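Local coordinates for protein guanidinopropionase (Pseudomonas aeruginosa, PDB 3NIQ) that hydrolyses 3-guanidinopropanoate to beta-alanine and urea with the help of two manganese ions per subunit, and works as a homohexamer, at residues P58-V61 / R62-S65; A221-A224 / E225-V229. All blocks are in the same frame, centred on the assembly; numbering follows the deposited sequence.

Two stretches of alpha helix from one arginase-fold chain illustrate how the same backbone ladder serves different surroundings. Interaction 1, on the short helix 57-64, is mostly buried, between helix 294-317 of its own chain and a second subunit of the hexamer. Interaction 2, on the long helix 211-230, lies on the opposite side of the chain's centre, about 31 Å away between centres, partly buried against strands 183-188 and 207-210 and touched by no other chain. In each, four i to i+4 backbone bonds join the two halves. Side chains of 58-65 bond to their own chain and to another subunit, whereas 221-229 pairs Glu225 with Arg228 along the helix and otherwise bonds within its own chain.

Interaction 1 of 2, residues P58-V61 / R62-S65; sequences PREV and RNLS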
loop_
_atom_site.group_PDB
_atom_site.type_symbol
_atom_site.label_atom_id
_atom_site.label_comp_id
_atom_site.label_asym_id
_atom_site.label_seq_id
_atom_site.Cartn_x
_atom_site.Cartn_y
_atom_site.Cartn_z
ATOM N N PRO A 58 -17.633 -0.586 -10.035
ATOM C CA PRO A 58 -18.952 -0.509 -9.430
ATOM C C PRO A 58 -19.028 -1.136 -8.029
ATOM O O PRO A 58 -19.728 -0.621 -7.149
ATOM C CB PRO A 58 -19.831 -1.277 -10.420
ATOM C CG PRO A 58 -19.125 -1.088 -11.733
ATOM C CD PRO A 58 -17.677 -1.284 -11.330
ATOM N N ARG A 59 -18.302 -2.221 -7.810
ATOM C CA ARG A 59 -18.317 -2.823 -6.486
ATOM C C ARG A 59 -17.742 -1.858 -5.438
ATOM O O ARG A 59 -18.302 -1.692 -4.353
ATOM C CB ARG A 59 -17.540 -4.137 -6.454
ATOM C CG ARG A 59 -17.701 -4.855 -5.071
ATOM C CD ARG A 59 -17.434 -6.314 -5.190
ATOM N NE ARG A 59 -18.597 -7.006 -5.733
ATOM C CZ ARG A 59 -18.586 -8.260 -6.174
ATOM N NH1 ARG A 59 -17.466 -8.970 -6.166
ATOM N NH2 ARG A 59 -19.697 -8.804 -6.650
ATOM N N GLU A 60 -16.615 -1.225 -5.748
ATOM C CA GLU A 60 -15.981 -0.393 -4.729
ATOM C C GLU A 60 -16.693 0.942 -4.572
ATOM O O GLU A 60 -16.722 1.521 -3.477
ATOM C CB GLU A 60 -14.482 -0.218 -5.015
ATOM C CG GLU A 60 -13.711 -1.557 -4.960
ATOM C CD GLU A 60 -14.013 -2.364 -3.704
ATOM O OE1 GLU A 60 -14.080 -1.755 -2.612
ATOM O OE2 GLU A 60 -14.189 -3.600 -3.817
ATOM N N VAL A 61 -17.270 1.451 -5.660
ATOM C CA VAL A 61 -18.143 2.637 -5.513
ATOM C C VAL A 61 -19.393 2.308 -4.653
ATOM O O VAL A 61 -19.824 3.131 -3.842
ATOM C CB VAL A 61 -18.534 3.267 -6.894
ATOM C CG1 VAL A 61 -19.621 4.335 -6.726
ATOM C CG2 VAL A 61 -17.299 3.903 -7.546
ATOM N N ARG A 62 -19.975 1.119 -4.819
ATOM C CA ARG A 62 -21.095 0.728 -3.950
ATOM C C ARG A 62 -20.624 0.782 -2.508
ATOM O O ARG A 62 -21.281 1.349 -1.645
ATOM C CB ARG A 62 -21.595 -0.701 -4.238
ATOM C CG ARG A 62 -22.484 -0.832 -5.476
ATOM C CD ARG A 62 -23.198 -2.187 -5.532
ATOM N NE ARG A 62 -24.260 -2.208 -6.539
ATOM C CZ ARG A 62 -24.092 -2.552 -7.819
ATOM N NH1 ARG A 62 -22.890 -2.906 -8.267
ATOM N NH2 ARG A 62 -25.132 -2.550 -8.653
ATOM N N ASN A 63 -19.466 0.188 -2.275
ATOM C CA ASN A 63 -18.900 0.114 -0.944
ATOM C C ASN A 63 -18.716 1.467 -0.272
ATOM O O ASN A 63 -19.226 1.700 0.828
ATOM C CB ASN A 63 -17.572 -0.604 -1.026
ATOM C CG ASN A 63 -17.178 -1.189 0.288
ATOM O OD1 ASN A 63 -16.731 -0.480 1.188
ATOM N ND2 ASN A 63 -17.390 -2.495 0.431
ATOM N N LEU A 64 -17.993 2.361 -0.949
ATOM C CA LEU A 64 -17.735 3.695 -0.430
ATOM C C LEU A 64 -18.965 4.592 -0.393
ATOM O O LEU A 64 -19.014 5.538 0.407
ATOM C CB LEU A 64 -16.613 4.380 -1.232
ATOM C CG LEU A 64 -15.201 4.098 -0.712
ATOM C CD1 LEU A 64 -14.989 4.675 0.736
ATOM C CD2 LEU A 64 -14.815 2.629 -0.741
ATOM N N SER A 65 -19.954 4.301 -1.240
ATOM C CA SER A 65 -21.200 5.097 -1.236
ATOM C C SER A 65 -21.967 4.997 0.097
ATOM O O SER A 65 -22.893 5.761 0.337
ATOM C CB SER A 65 -22.111 4.730 -2.416
ATOM O OG SER A 65 -22.790 3.506 -2.183
HETATM O O HOH W 1 -20.794 -5.063 -6.739
#
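Arg62 packs back over the preceding turn, its CG 3.2 Å from Pro58 O, the same carbonyl oxygen that accepts a hydrogen bond from Arg62 N at 2.9 Å. With CG beside the backbone N (chi1 -78°) and the chain extended from there to NE, the guanidinium is carried past the proline ring, where NH1 comes 4.1 Å from Pro58 CB. Three further rungs follow: Asn63 N to Arg59 O, Leu64 N to Glu60 O at 3.0 Å and almost straight, and Ser65 N to Val61 O, noticeably more bent at 141°. At this last turn Ser65 OG donates to Arg62 O at 2.7 Å, and Met24 N also bonds to the hydroxyl. The tight side is thus the backbone ladder with the CB and CG atoms laid against its carbonyls; Leu64 adds CD2, 3.5 Å from Glu60 O, and packs on Ala296 and Leu297 of helix 294-317. Two buried arginines share a water, which accepts from Arg59 NE at 3.1 Å and, weakly, from Arg62 NH1. Each has firmer partners: Asp87 and Asp90 form salt bridges with Arg62, while Arg59 donates to Gly19 O and Arg16 O of the second subunit. The looser side is the partly exposed pair Glu60 and Asn63, side by side with their flat groups 28° apart. Glu60 OE2 bonds to ND2 of the second subunit's Asn63, and this chain's Asn63 OD1 weakly to a glycerol, probably from the crystallisation liquor. Here a short alpha helix lines a subunit interface of the arginase-fold hexamer, with Arg59 and Glu60 reaching the neighbour.

Interaction 2 of 2, residues A221-A224 / E225-V229; sequences ATLA and EARRV
Leu223 and Arg227 meet one turn apart: Arg227 N donates to Leu223 O at 2.9 Å, and the arginine side chain then sets out over the same carbonyl. Its CB lies 3.6 Å from Leu223 O and its CG, placed beside the backbone N by a chi1 of -65°, comes closer, at 3.4 Å. CD has already drawn off from that oxygen and passes the leucine's CD1 at 4.4 Å, a loose aliphatic contact. There the chain bends at chi3 (64°), leading the guanidinium away from the turn, and NH1 ends on the carbonyl oxygens of Gly271 and Arg273. Alongside, Ala226 N bonds to Thr222 O at 2.8 Å, and the small Ala226 side chain faces Val184 of strand 183-188. Farther round the helix, Arg228 holds both carboxylate oxygens of Glu225, with NE to OE1 at 3.0 Å and NH2 to OE2 at 2.7 Å. The carboxylate sits at the edge of the guanidinium, in its plane, but is itself approached from above its own plane. Glu225 OE2 also forms a salt bridge with Arg207, so one carboxylate is shared by two arginines, a setting that would be expected to favour its ionised form.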
loop_
_atom_site.group_PDB
_atom_site.type_symbol
_atom_site.label_atom_id
_atom_site.label_comp_id
_atom_site.label_asym_id
_atom_site.label_seq_id
_atom_site.Cartn_x
_atom_site.Cartn_y
_atom_site.Cartn_z
ATOM N N ALA A 221 -17.251 30.963 -15.542
ATOM C CA ALA A 221 -17.338 31.193 -16.969
ATOM C C ALA A 221 -17.366 29.874 -17.750
ATOM O O ALA A 221 -18.051 29.758 -18.781
ATOM C CB ALA A 221 -16.185 32.094 -17.423
ATOM N N THR A 222 -16.686 28.861 -17.250
ATOM C CA THR A 222 -16.707 27.554 -17.874
ATOM C C THR A 222 -18.134 27.004 -17.852
ATOM O O THR A 222 -18.651 26.535 -18.811
ATOM C CB THR A 222 -15.741 26.582 -17.152
ATOM O OG1 THR A 222 -14.406 26.914 -17.461
ATOM C CG2 THR A 222 -15.962 25.210 -17.565
ATOM N N LEU A 223 -18.763 27.157 -16.728
ATOM C CA LEU A 223 -20.089 26.692 -16.521
ATOM C C LEU A 223 -21.053 27.390 -17.452
ATOM O O LEU A 223 -21.872 26.769 -18.075
ATOM C CB LEU A 223 -20.438 26.999 -15.095
ATOM C CG LEU A 223 -21.783 26.717 -14.516
ATOM C CD1 LEU A 223 -22.130 25.283 -14.501
ATOM C CD2 LEU A 223 -21.852 27.338 -13.168
ATOM N N ALA A 224 -20.875 28.690 -17.583
ATOM C CA ALA A 224 -21.707 29.482 -18.437
ATOM C C ALA A 224 -21.588 29.011 -19.878
ATOM O O ALA A 224 -22.552 28.853 -20.572
ATOM C CB ALA A 224 -21.326 30.890 -18.326
ATOM N N GLU A 225 -20.383 28.736 -20.284
ATOM C CA GLU A 225 -20.146 28.239 -21.636
ATOM C C GLU A 225 -20.763 26.855 -21.802
ATOM O O GLU A 225 -21.399 26.567 -22.824
ATOM C CB GLU A 225 -18.649 28.231 -21.973
ATOM C CG GLU A 225 -18.331 27.723 -23.377
ATOM C CD GLU A 225 -18.820 28.664 -24.476
ATOM O OE1 GLU A 225 -19.462 29.701 -24.150
ATOM O OE2 GLU A 225 -18.566 28.355 -25.664
ATOM N N ALA A 226 -20.599 25.997 -20.793
ATOM C CA ALA A 226 -21.188 24.657 -20.871
ATOM C C ALA A 226 -22.709 24.721 -21.003
ATOM O O ALA A 226 -23.285 24.011 -21.819
ATOM C CB ALA A 226 -20.789 23.808 -19.672
ATOM N N ARG A 227 -23.356 25.559 -20.191
ATOM C CA ARG A 227 -24.828 25.635 -20.206
ATOM C C ARG A 227 -25.327 26.247 -21.510
ATOM O O ARG A 227 -26.379 25.863 -22.020
ATOM C CB ARG A 227 -25.368 26.437 -19.023
ATOM C CG ARG A 227 -25.099 25.801 -17.672
ATOM C CD ARG A 227 -25.713 26.642 -16.563
ATOM N NE ARG A 227 -27.166 26.691 -16.688
ATOM C CZ ARG A 227 -28.021 25.947 -15.983
ATOM N NH1 ARG A 227 -27.593 25.082 -15.069
ATOM N NH2 ARG A 227 -29.327 26.077 -16.190
ATOM N N ARG A 228 -24.560 27.197 -22.042
ATOM C CA ARG A 228 -24.844 27.765 -23.359
ATOM C C ARG A 228 -24.835 26.689 -24.442
ATOM O O ARG A 228 -25.708 26.674 -25.312
ATOM C CB ARG A 228 -23.824 28.854 -23.720
ATOM C CG ARG A 228 -24.210 29.653 -24.975
ATOM C CD ARG A 228 -23.060 30.474 -25.530
ATOM N NE ARG A 228 -21.914 29.656 -25.943
ATOM C CZ ARG A 228 -21.826 28.958 -27.077
ATOM N NH1 ARG A 228 -22.830 28.946 -27.942
ATOM N NH2 ARG A 228 -20.722 28.259 -27.342
ATOM N N VAL A 229 -23.848 25.792 -24.401
ATOM C CA VAL A 229 -23.729 24.761 -25.442
ATOM C C VAL A 229 -24.903 23.802 -25.463
ATOM O O VAL A 229 -25.441 23.490 -26.529
ATOM C CB VAL A 229 -22.398 23.929 -25.322
ATOM C CG1 VAL A 229 -22.488 22.604 -26.134
ATOM C CG2 VAL A 229 -21.189 24.753 -25.781
#